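Local coordinates for tRNA (guanine(9)-N1)-methyltransferase (Schizosaccharomyces pombe, PDB 4JWH), which catalyses the transfer of a methyl group from S-adenosyl-L-methionine to N1 of guanosine 9 in cytoplasmic tRNA, at residues K188-S193 against K207-G212; D197-E202 against T235-I240; T201-D206 against E259-W264. One frame throughout, in Å; residues are numbered along the deposited sequence.

In the fold
The three contacts illustrate how one irregular loop can tie a cofactor-binding sheet to its surroundings. In chain order come strand 189-192, the loop carrying 197-202 and 201-206, strand 208-212, strand 234-236 running on into 237-240, and helix 254-267. Contact 1 pairs two neighbouring strands of the parallel sheet; in contact 2 the loop between them meets the chain leaving the outermost strand 234-236; in contact 3 the same loop reaches the helix. Contacts 2 and 3 share Thr201 and Glu202, and each pair of contacts has centres about 11 Å apart. Contacts 1 and 2 both touch S-adenosyl-L-homocysteine, gripping its ribose and adenine respectively.

Contact 1. Residues K188-S193 against K207-G212; sequences KLVYLS and KIYIIG. With SAH (S-adenosyl-L-homocysteine), chain C.
Two neighbouring strands of the central parallel sheet of this SPOUT methyltransferase, 189-192 and 208-212, pair through Leu189 with Ile208, Val190 with Tyr209 and Tyr191 with Ile210. Four backbone hydrogen bonds alternate along the ladder: Ile208 N to Lys188 O, Val190 N to Ile208 O, Ile210 N to Val190 O, and Leu192 N to Ile210 O. The tightest of them, Ile210 N to Val190 O, measures 2.8 Å.

The side chains then sort themselves by face. On the face of Leu189, Tyr191, Ile208 and Ile210, the methyl Ile210 CG2 stands over the middle of the Tyr191 ring, 3.7 Å from its centroid and only 11° off the normal, a CH-pi contact. Tyr191 CG lies anti to the backbone N (chi1 -151°), on the side of Ile210; the two side chains cross at about a right angle. Beyond the pair, Tyr191 OH is hydrogen-bonded to Asp109. Nearer the start of the strands, Leu189 CD2 meets Ile208 CG2 at 3.6 Å. The other face carries Val190 and Tyr209, which run side by side in the same direction with Val190 CB 3.7 Å from Tyr209 CD1. The hydroxyl of Tyr209 is hydrogen-bonded to Asp204 N in the loop between the strands.

At their C-terminal ends the strands close on the ribose of S-adenosyl-L-homocysteine. Its O2' donates a hydrogen bond to Leu192 O (2.8 Å) and accepts one from Gly212 N (3.0 Å), so a single hydroxyl is held by both strands. A side chain at Gly212 would run into the ribose O3'; Gly212 CA also lies 3.5 Å from Tyr191 OH. This grip on the ribose at the strand ends is part of the cofactor pocket that, in the SPOUT fold, is formed by the loops of the knotted C-terminal region.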
loop_
_atom_site.group_PDB
_atom_site.type_symbol
_atom_site.label_atom_id
_atom_site.label_comp_id
_atom_site.label_asym_id
_atom_site.label_seq_id
_atom_site.Cartn_x
_atom_site.Cartn_y
_atom_site.Cartn_z
ATOM N N LYS A 188 10.457 11.665 5.452
ATOM C CA LYS A 188 9.442 10.918 6.175
ATOM C C LYS A 188 8.902 9.761 5.333
ATOM O O LYS A 188 8.057 9.006 5.805
ATOM C CB LYS A 188 8.291 11.828 6.620
ATOM C CG LYS A 188 8.705 13.103 7.409
ATOM C CD LYS A 188 8.865 12.898 8.918
ATOM C CE LYS A 188 9.441 14.186 9.613
ATOM N NZ LYS A 188 8.710 15.496 9.307
ATOM N N LEU A 189 9.365 9.652 4.093
ATOM C CA LEU A 189 8.933 8.595 3.192
ATOM C C LEU A 189 9.639 7.306 3.533
ATOM O O LEU A 189 10.842 7.308 3.813
ATOM C CB LEU A 189 9.253 8.948 1.731
ATOM C CG LEU A 189 8.431 10.065 1.096
ATOM C CD1 LEU A 189 9.010 10.447 -0.251
ATOM C CD2 LEU A 189 6.938 9.709 0.973
ATOM N N VAL A 190 8.889 6.209 3.498
ATOM C CA VAL A 190 9.466 4.866 3.620
ATOM C C VAL A 190 8.800 4.038 2.525
ATOM O O VAL A 190 7.575 3.919 2.491
ATOM C CB VAL A 190 9.186 4.228 5.025
ATOM C CG1 VAL A 190 9.575 2.745 5.042
ATOM C CG2 VAL A 190 9.884 4.985 6.153
ATOM N N TYR A 191 9.607 3.471 1.627
ATOM C CA TYR A 191 9.098 2.577 0.603
ATOM C C TYR A 191 9.176 1.131 1.125
ATOM O O TYR A 191 10.258 0.594 1.378
ATOM C CB TYR A 191 9.905 2.731 -0.692
ATOM C CG TYR A 191 9.124 2.433 -1.967
ATOM C CD1 TYR A 191 9.108 3.350 -3.006
ATOM C CD2 TYR A 191 8.451 1.208 -2.152
ATOM C CE1 TYR A 191 8.416 3.102 -4.186
ATOM C CE2 TYR A 191 7.729 0.946 -3.334
ATOM C CZ TYR A 191 7.721 1.928 -4.336
ATOM O OH TYR A 191 7.073 1.751 -5.515
ATOM N N LEU A 192 8.015 0.513 1.285
ATOM C CA LEU A 192 7.930 -0.887 1.705
ATOM C C LEU A 192 8.390 -1.817 0.569
ATOM O O LEU A 192 7.897 -1.719 -0.554
ATOM C CB LEU A 192 6.494 -1.195 2.126
ATOM C CG LEU A 192 6.079 -0.405 3.399
ATOM C CD1 LEU A 192 4.631 -0.584 3.719
ATOM C CD2 LEU A 192 6.924 -0.855 4.620
ATOM N N SER A 193 9.346 -2.697 0.868
ATOM C CA SER A 193 9.849 -3.667 -0.114
ATOM C C SER A 193 10.272 -4.981 0.571
ATOM O O SER A 193 10.980 -4.955 1.576
ATOM C CB SER A 193 11.024 -3.062 -0.930
ATOM O OG SER A 193 11.749 -4.048 -1.673
ATOM N N LYS A 207 4.957 9.473 9.595
ATOM C CA LYS A 207 5.575 8.938 8.382
ATOM C C LYS A 207 4.595 8.610 7.240
ATOM O O LYS A 207 3.362 8.595 7.398
ATOM C CB LYS A 207 6.456 7.717 8.723
ATOM C CG LYS A 207 7.604 8.045 9.728
ATOM C CD LYS A 207 8.717 8.829 9.068
ATOM C CE LYS A 207 9.817 9.178 10.037
ATOM N NZ LYS A 207 10.375 7.965 10.701
ATOM N N ILE A 208 5.167 8.342 6.074
ATOM C CA ILE A 208 4.385 8.180 4.889
ATOM C C ILE A 208 4.903 6.906 4.285
ATOM O O ILE A 208 6.077 6.828 3.950
ATOM C CB ILE A 208 4.552 9.395 3.950
ATOM C CG1 ILE A 208 4.068 10.678 4.655
ATOM C CG2 ILE A 208 3.817 9.152 2.649
ATOM C CD1 ILE A 208 4.448 11.955 3.920
ATOM N N TYR A 209 4.048 5.892 4.198
ATOM C CA TYR A 209 4.493 4.535 3.788
ATOM C C TYR A 209 4.072 4.292 2.375
ATOM O O TYR A 209 2.941 4.550 2.047
ATOM C CB TYR A 209 3.922 3.457 4.743
ATOM C CG TYR A 209 4.525 3.675 6.103
ATOM C CD1 TYR A 209 5.831 3.260 6.366
ATOM C CD2 TYR A 209 3.838 4.393 7.085
ATOM C CE1 TYR A 209 6.425 3.498 7.617
ATOM C CE2 TYR A 209 4.424 4.651 8.323
ATOM C CZ TYR A 209 5.721 4.204 8.571
ATOM O OH TYR A 209 6.316 4.436 9.782
ATOM N N ILE A 210 4.989 3.825 1.533
ATOM C CA ILE A 210 4.683 3.602 0.120
ATOM C C ILE A 210 4.559 2.111 -0.168
ATOM O O ILE A 210 5.413 1.335 0.236
ATOM C CB ILE A 210 5.758 4.196 -0.809
ATOM C CG1 ILE A 210 5.987 5.692 -0.490
ATOM C CG2 ILE A 210 5.357 4.056 -2.296
ATOM C CD1 ILE A 210 7.374 6.176 -0.929
ATOM N N ILE A 211 3.500 1.735 -0.881
ATOM C CA ILE A 211 3.340 0.381 -1.448
ATOM C C ILE A 211 3.484 0.471 -2.969
ATOM O O ILE A 211 2.840 1.328 -3.607
ATOM C CB ILE A 211 1.964 -0.230 -1.084
ATOM C CG1 ILE A 211 1.744 -0.169 0.447
ATOM C CG2 ILE A 211 1.845 -1.665 -1.642
ATOM C CD1 ILE A 211 0.327 -0.483 0.914
ATOM N N GLY A 212 4.338 -0.378 -3.556
ATOM C CA GLY A 212 4.384 -0.503 -5.028
ATOM C C GLY A 212 3.085 -1.014 -5.633
ATOM O O GLY A 212 2.639 -2.120 -5.324
HETATM N N SAH C . 8.782 -7.149 -7.497
HETATM C CA SAH C . 7.856 -6.149 -6.989
HETATM C CB SAH C . 6.581 -6.920 -6.555
HETATM C CG SAH C . 6.023 -6.385 -5.302
HETATM S SD SAH C . 4.514 -6.871 -4.562
HETATM C C SAH C . 8.635 -5.249 -6.039
HETATM O O SAH C . 8.213 -4.705 -5.064
HETATM O OXT SAH C . 9.772 -4.986 -6.294
HETATM C "C5'" SAH C . 3.704 -5.331 -4.403
HETATM C "C4'" SAH C . 4.097 -4.428 -3.239
HETATM O "O4'" SAH C . 3.739 -4.950 -1.996
HETATM C "C3'" SAH C . 5.580 -4.058 -3.108
HETATM O "O3'" SAH C . 5.961 -3.029 -3.973
HETATM C "C2'" SAH C . 5.729 -3.700 -1.670
HETATM O "O2'" SAH C . 5.397 -2.357 -1.523
HETATM C "C1'" SAH C . 4.703 -4.607 -1.045
HETATM N N9 SAH C . 5.288 -5.793 -0.396
HETATM C C8 SAH C . 5.068 -7.037 -0.715
HETATM N N7 SAH C . 5.669 -7.875 0.088
HETATM C C5 SAH C . 6.272 -7.154 0.983
HETATM C C6 SAH C . 7.114 -7.396 2.156
HETATM N N6 SAH C . 7.418 -8.617 2.512
HETATM N N1 SAH C . 7.552 -6.358 2.826
HETATM C C2 SAH C . 7.247 -5.123 2.470
HETATM N N3 SAH C . 6.516 -4.825 1.426
HETATM C C4 SAH C . 6.000 -5.777 0.658
#

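Contact 2. Residues D197-E202 against T235-I240; sequences DNTITE and TAKLPI. With SAH (S-adenosyl-L-homocysteine), chain C.
A side-chain amide extends a lone beta bridge here: Asn198 ND2 donates to Thr235 O over 3.1 Å, the acceptor lying in the plane of the amide. The bridge itself joins Thr199 and Lys237. Within it, Lys237 N gives a nearly straight bond to Asn198 O (2.8 Å, 172° at the hydrogen), and Ile200 N donates to Lys237 O. Lys237 thus offers both its N and its O to the loop, while its side chain packs against Asn198 and Thr199 of that loop. With Lys237 CG in the crowded position between its own N and carbonyl carbon (chi1 68°), that carbon comes to 3.3 Å from Asn198 O, and farther out Lys237 CE lies 3.5 Å from Thr199 OG1. An alanine in place of Lys237 removes CG to NZ and would probably strip Thr199 OG1 of its contact with CE and thin the cover over Asn198 O, opening a gap beside the loop.

In SPOUT methyltransferases the chain after the last strand helps to build the cofactor pocket, and this one reads the adenine by its backbone: Leu238 N donates to SAH N1 over 3.0 Å. Leu238 also sets its CG against the adenine, while its CD2 touches Ile200 CG2.

Two patches of apolar contact flank the bridge. Ile200 CB rests on Ala236 CB at 3.9 Å, and Ile200 CG2 reaches the ring of Pro239, whose CD also lies 3.3 Å from Ile200 O. Thr199 CG2 meets Pro239 CB. Pro239 is the centre of an inverse gamma turn, which bends the chain between Leu238 and Ile240, both of which approach the adenine. Trp270, at the start of helix 270-277, touches Ile200, Leu238 and Pro239, and its NE1 is hydrogen-bonded to Thr201 O.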
loop_
_atom_site.group_PDB
_atom_site.type_symbol
_atom_site.label_atom_id
_atom_site.label_comp_id
_atom_site.label_asym_id
_atom_site.label_seq_id
_atom_site.Cartn_x
_atom_site.Cartn_y
_atom_site.Cartn_z
ATOM N N ASP A 197 16.959 -4.591 3.284
ATOM C CA ASP A 197 17.789 -5.081 4.390
ATOM C C ASP A 197 17.196 -4.683 5.743
ATOM O O ASP A 197 17.558 -5.255 6.764
ATOM C CB ASP A 197 19.191 -4.454 4.320
ATOM C CG ASP A 197 19.976 -4.895 3.110
ATOM O OD1 ASP A 197 19.533 -5.817 2.389
ATOM O OD2 ASP A 197 21.066 -4.322 2.885
ATOM N N ASN A 198 16.338 -3.659 5.743
ATOM C CA ASN A 198 15.730 -3.125 6.953
ATOM C C ASN A 198 14.346 -3.712 7.213
ATOM O O ASN A 198 13.646 -4.105 6.266
ATOM C CB ASN A 198 15.612 -1.609 6.851
ATOM C CG ASN A 198 16.897 -0.956 6.370
ATOM O OD1 ASN A 198 17.997 -1.314 6.825
ATOM N ND2 ASN A 198 16.769 -0.009 5.441
ATOM N N THR A 199 13.946 -3.756 8.488
ATOM C CA THR A 199 12.652 -4.350 8.868
ATOM C C THR A 199 11.791 -3.315 9.598
ATOM O O THR A 199 12.250 -2.684 10.533
ATOM C CB THR A 199 12.848 -5.617 9.727
ATOM O OG1 THR A 199 13.556 -6.594 8.963
ATOM C CG2 THR A 199 11.529 -6.215 10.131
ATOM N N ILE A 200 10.549 -3.132 9.153
ATOM C CA ILE A 200 9.636 -2.245 9.868
ATOM C C ILE A 200 9.097 -2.936 11.115
ATOM O O ILE A 200 8.774 -4.136 11.083
ATOM C CB ILE A 200 8.518 -1.672 8.964
ATOM C CG1 ILE A 200 7.932 -0.412 9.609
ATOM C CG2 ILE A 200 7.431 -2.690 8.651
ATOM C CD1 ILE A 200 7.484 0.580 8.625
ATOM N N THR A 201 9.040 -2.190 12.214
ATOM C CA THR A 201 8.608 -2.726 13.478
ATOM C C THR A 201 7.454 -1.954 14.084
ATOM O O THR A 201 6.744 -2.470 14.934
ATOM C CB THR A 201 9.763 -2.801 14.462
ATOM O OG1 THR A 201 10.312 -1.500 14.622
ATOM C CG2 THR A 201 10.855 -3.753 13.926
ATOM N N GLU A 202 7.255 -0.727 13.622
ATOM C CA GLU A 202 6.151 0.098 14.059
ATOM C C GLU A 202 5.837 1.119 12.977
ATOM O O GLU A 202 6.761 1.634 12.323
ATOM C CB GLU A 202 6.547 0.846 15.326
ATOM C CG GLU A 202 6.253 0.081 16.613
ATOM C CD GLU A 202 6.356 0.981 17.807
ATOM O OE1 GLU A 202 7.509 1.344 18.152
ATOM O OE2 GLU A 202 5.297 1.336 18.388
ATOM N N THR A 235 13.838 2.217 2.870
ATOM C CA THR A 235 12.999 1.075 2.552
ATOM C C THR A 235 12.967 0.178 3.780
ATOM O O THR A 235 13.824 0.291 4.656
ATOM C CB THR A 235 13.560 0.280 1.363
ATOM O OG1 THR A 235 14.841 -0.262 1.701
ATOM C CG2 THR A 235 13.735 1.188 0.114
ATOM N N ALA A 236 11.988 -0.707 3.835
ATOM C CA ALA A 236 11.766 -1.599 4.973
ATOM C C ALA A 236 10.872 -2.731 4.513
ATOM O O ALA A 236 9.886 -2.501 3.765
ATOM C CB ALA A 236 11.099 -0.853 6.112
ATOM N N LYS A 237 11.197 -3.953 4.942
ATOM C CA LYS A 237 10.312 -5.088 4.730
ATOM C C LYS A 237 9.478 -5.376 5.963
ATOM O O LYS A 237 9.875 -5.056 7.079
ATOM C CB LYS A 237 11.105 -6.331 4.358
ATOM C CG LYS A 237 11.959 -6.858 5.492
ATOM C CD LYS A 237 12.847 -7.946 4.977
ATOM C CE LYS A 237 14.077 -8.142 5.889
ATOM N NZ LYS A 237 14.295 -9.609 5.854
ATOM N N LEU A 238 8.323 -5.997 5.754
ATOM C CA LEU A 238 7.446 -6.408 6.830
ATOM C C LEU A 238 8.157 -7.450 7.708
ATOM O O LEU A 238 8.947 -8.261 7.187
ATOM C CB LEU A 238 6.147 -7.002 6.270
ATOM C CG LEU A 238 5.156 -6.003 5.646
ATOM C CD1 LEU A 238 3.976 -6.730 5.055
ATOM C CD2 LEU A 238 4.690 -5.005 6.692
ATOM N N PRO A 239 7.889 -7.427 9.030
ATOM C CA PRO A 239 8.571 -8.383 9.932
ATOM C C PRO A 239 7.942 -9.782 9.845
ATOM O O PRO A 239 7.507 -10.362 10.845
ATOM C CB PRO A 239 8.392 -7.751 11.312
ATOM C CG PRO A 239 7.111 -6.952 11.208
ATOM C CD PRO A 239 6.983 -6.516 9.759
ATOM N N ILE A 240 7.893 -10.301 8.633
ATOM C CA ILE A 240 7.156 -11.522 8.337
ATOM C C ILE A 240 7.865 -12.721 8.961
ATOM O O ILE A 240 7.258 -13.467 9.733
ATOM C CB ILE A 240 6.965 -11.696 6.818
ATOM C CG1 ILE A 240 5.792 -10.857 6.341
ATOM C CG2 ILE A 240 6.714 -13.138 6.469
ATOM C CD1 ILE A 240 5.455 -11.055 4.890
HETATM N N SAH C . 8.782 -7.149 -7.497
HETATM C CA SAH C . 7.856 -6.149 -6.989
HETATM C CB SAH C . 6.581 -6.920 -6.555
HETATM C CG SAH C . 6.023 -6.385 -5.302
HETATM S SD SAH C . 4.514 -6.871 -4.562
HETATM C C SAH C . 8.635 -5.249 -6.039
HETATM O O SAH C . 8.213 -4.705 -5.064
HETATM O OXT SAH C . 9.772 -4.986 -6.294
HETATM C "C5'" SAH C . 3.704 -5.331 -4.403
HETATM C "C4'" SAH C . 4.097 -4.428 -3.239
HETATM O "O4'" SAH C . 3.739 -4.950 -1.996
HETATM C "C3'" SAH C . 5.580 -4.058 -3.108
HETATM O "O3'" SAH C . 5.961 -3.029 -3.973
HETATM C "C2'" SAH C . 5.729 -3.700 -1.670
HETATM O "O2'" SAH C . 5.397 -2.357 -1.523
HETATM C "C1'" SAH C . 4.703 -4.607 -1.045
HETATM N N9 SAH C . 5.288 -5.793 -0.396
HETATM C C8 SAH C . 5.068 -7.037 -0.715
HETATM N N7 SAH C . 5.669 -7.875 0.088
HETATM C C5 SAH C . 6.272 -7.154 0.983
HETATM C C6 SAH C . 7.114 -7.396 2.156
HETATM N N6 SAH C . 7.418 -8.617 2.512
HETATM N N1 SAH C . 7.552 -6.358 2.826
HETATM C C2 SAH C . 7.247 -5.123 2.470
HETATM N N3 SAH C . 6.516 -4.825 1.426
HETATM C C4 SAH C . 6.000 -5.777 0.658
#

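Contact 3. Residues T201-D206 against E259-W264; sequences TELDED and EILSLW
Glu202 OE2 forms a salt bridge with Arg268 and also lies at the edge of the Trp264 indole, in the plane of the ring and 3.8 Å from Trp264 CH2. The carboxylate and ring planes stand 67° apart. Between this charged end and the backbone, the aliphatic part of the glutamate does the packing: Glu202 CG comes to 3.4 Å from Trp264 CZ2, with Glu202 CB close by.

The backbone is laid over the indole as well. Glu202 CA makes an off-centre CH-pi contact with the six-membered ring. Glu202 C and Leu203 N lie over one face of the ring, with Leu203 N 3.3 Å from Trp264 CZ3. Trp264 CB points toward the loop, and CG lies anti to the backbone N (chi1 -171°). The flat ring carries main chain over its face and a carboxylate oxygen at its edge.

Leu203 completes the join by turning its branches to the helix. Its side chain and that of Trp264 slide past each other in opposite directions, Leu203 CG lying 3.8 Å from Trp264 CE3. Against Leu261 the leucine crosses at about a right angle: Leu203 CD2 meets Leu261 CD2 at 3.8 Å, while Leu203 CD1 comes to 3.4 Å from the carbonyl oxygen Leu261 O. One residue thus fills the angle between two side chains a single helical turn apart.

Residues 201-206 belong to the loop that joins strand 189-192 to strand 208-212, and Leu203 also touches Tyr209 of the latter. On the helix side, Trp264 stacks with Trp270 of helix 270-277, and Leu261 touches Leu192, Ile211 and Leu238, so helix 254-267 packs at once against the loop, the sheet and the following helix.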
loop_
_atom_site.group_PDB
_atom_site.type_symbol
_atom_site.label_atom_id
_atom_site.label_comp_id
_atom_site.label_asym_id
_atom_site.label_seq_id
_atom_site.Cartn_x
_atom_site.Cartn_y
_atom_site.Cartn_z
ATOM N N THR A 201 9.040 -2.190 12.214
ATOM C CA THR A 201 8.608 -2.726 13.478
ATOM C C THR A 201 7.454 -1.954 14.084
ATOM O O THR A 201 6.744 -2.470 14.934
ATOM C CB THR A 201 9.763 -2.801 14.462
ATOM O OG1 THR A 201 10.312 -1.500 14.622
ATOM C CG2 THR A 201 10.855 -3.753 13.926
ATOM N N GLU A 202 7.255 -0.727 13.622
ATOM C CA GLU A 202 6.151 0.098 14.059
ATOM C C GLU A 202 5.837 1.119 12.977
ATOM O O GLU A 202 6.761 1.634 12.323
ATOM C CB GLU A 202 6.547 0.846 15.326
ATOM C CG GLU A 202 6.253 0.081 16.613
ATOM C CD GLU A 202 6.356 0.981 17.807
ATOM O OE1 GLU A 202 7.509 1.344 18.152
ATOM O OE2 GLU A 202 5.297 1.336 18.388
ATOM N N LEU A 203 4.560 1.445 12.815
ATOM C CA LEU A 203 4.191 2.536 11.924
ATOM C C LEU A 203 4.147 3.825 12.706
ATOM O O LEU A 203 3.437 3.933 13.693
ATOM C CB LEU A 203 2.854 2.280 11.207
ATOM C CG LEU A 203 2.748 0.916 10.508
ATOM C CD1 LEU A 203 1.354 0.629 10.002
ATOM C CD2 LEU A 203 3.743 0.823 9.371
ATOM N N ASP A 204 4.904 4.799 12.218
ATOM C CA ASP A 204 5.104 6.096 12.842
ATOM C C ASP A 204 3.965 7.043 12.419
ATOM O O ASP A 204 3.723 7.217 11.231
ATOM C CB ASP A 204 6.402 6.622 12.239
ATOM C CG ASP A 204 7.347 7.177 13.229
ATOM O OD1 ASP A 204 7.004 8.197 13.867
ATOM O OD2 ASP A 204 8.481 6.634 13.307
ATOM N N GLU A 205 3.300 7.684 13.370
ATOM C CA GLU A 205 2.245 8.637 13.007
ATOM C C GLU A 205 2.687 9.767 12.063
ATOM O O GLU A 205 1.847 10.359 11.381
ATOM C CB GLU A 205 1.509 9.218 14.244
ATOM C CG GLU A 205 0.386 8.321 14.882
ATOM C CD GLU A 205 -0.819 7.978 13.961
ATOM O OE1 GLU A 205 -1.591 8.896 13.570
ATOM O OE2 GLU A 205 -1.027 6.761 13.657
ATOM N N ASP A 206 3.975 10.104 12.037
ATOM C CA ASP A 206 4.394 11.240 11.200
ATOM C C ASP A 206 5.007 10.787 9.859
ATOM O O ASP A 206 5.438 11.627 9.041
ATOM C CB ASP A 206 5.260 12.279 11.981
ATOM C CG ASP A 206 6.610 11.719 12.407
ATOM O OD1 ASP A 206 7.595 12.489 12.527
ATOM O OD2 ASP A 206 6.701 10.483 12.600
ATOM N N GLU A 259 -3.748 -4.103 4.088
ATOM C CA GLU A 259 -4.565 -4.668 5.147
ATOM C C GLU A 259 -3.739 -4.969 6.402
ATOM O O GLU A 259 -4.190 -4.746 7.552
ATOM C CB GLU A 259 -5.269 -5.940 4.639
ATOM C CG GLU A 259 -6.362 -5.688 3.589
ATOM C CD GLU A 259 -6.707 -6.970 2.821
ATOM O OE1 GLU A 259 -7.446 -6.897 1.833
ATOM O OE2 GLU A 259 -6.183 -8.062 3.191
ATOM N N ILE A 260 -2.528 -5.494 6.200
ATOM C CA ILE A 260 -1.661 -5.776 7.341
ATOM C C ILE A 260 -1.272 -4.482 8.084
ATOM O O ILE A 260 -1.338 -4.430 9.309
ATOM C CB ILE A 260 -0.423 -6.589 6.909
ATOM C CG1 ILE A 260 -0.815 -8.065 6.626
ATOM C CG2 ILE A 260 0.761 -6.446 7.924
ATOM C CD1 ILE A 260 0.239 -8.692 5.705
ATOM N N LEU A 261 -0.882 -3.445 7.343
ATOM C CA LEU A 261 -0.534 -2.148 7.951
ATOM C C LEU A 261 -1.696 -1.617 8.764
ATOM O O LEU A 261 -1.519 -1.206 9.905
ATOM C CB LEU A 261 -0.134 -1.122 6.894
ATOM C CG LEU A 261 1.044 -1.531 5.992
ATOM C CD1 LEU A 261 1.238 -0.431 4.924
ATOM C CD2 LEU A 261 2.311 -1.688 6.850
ATOM N N SER A 262 -2.880 -1.647 8.179
ATOM C CA SER A 262 -4.075 -1.104 8.784
ATOM C C SER A 262 -4.426 -1.863 10.065
ATOM O O SER A 262 -4.784 -1.261 11.098
ATOM C CB SER A 262 -5.213 -1.166 7.749
ATOM O OG SER A 262 -6.412 -0.593 8.242
ATOM N N LEU A 263 -4.263 -3.183 10.026
ATOM C CA LEU A 263 -4.519 -3.992 11.210
ATOM C C LEU A 263 -3.478 -3.782 12.309
ATOM O O LEU A 263 -3.776 -3.883 13.511
ATOM C CB LEU A 263 -4.683 -5.463 10.845
ATOM C CG LEU A 263 -6.040 -5.749 10.157
ATOM C CD1 LEU A 263 -6.151 -7.211 9.672
ATOM C CD2 LEU A 263 -7.207 -5.414 11.028
ATOM N N TRP A 264 -2.253 -3.469 11.915
ATOM C CA TRP A 264 -1.253 -3.143 12.903
ATOM C C TRP A 264 -1.666 -1.879 13.659
ATOM O O TRP A 264 -1.521 -1.818 14.878
ATOM C CB TRP A 264 0.151 -2.978 12.312
ATOM C CG TRP A 264 1.164 -2.869 13.441
ATOM C CD1 TRP A 264 1.784 -3.892 14.083
ATOM C CD2 TRP A 264 1.625 -1.656 14.072
ATOM N NE1 TRP A 264 2.610 -3.402 15.086
ATOM C CE2 TRP A 264 2.536 -2.031 15.090
ATOM C CE3 TRP A 264 1.353 -0.293 13.871
ATOM C CZ2 TRP A 264 3.177 -1.088 15.917
ATOM C CZ3 TRP A 264 1.980 0.642 14.685
ATOM C CH2 TRP A 264 2.890 0.242 15.696
#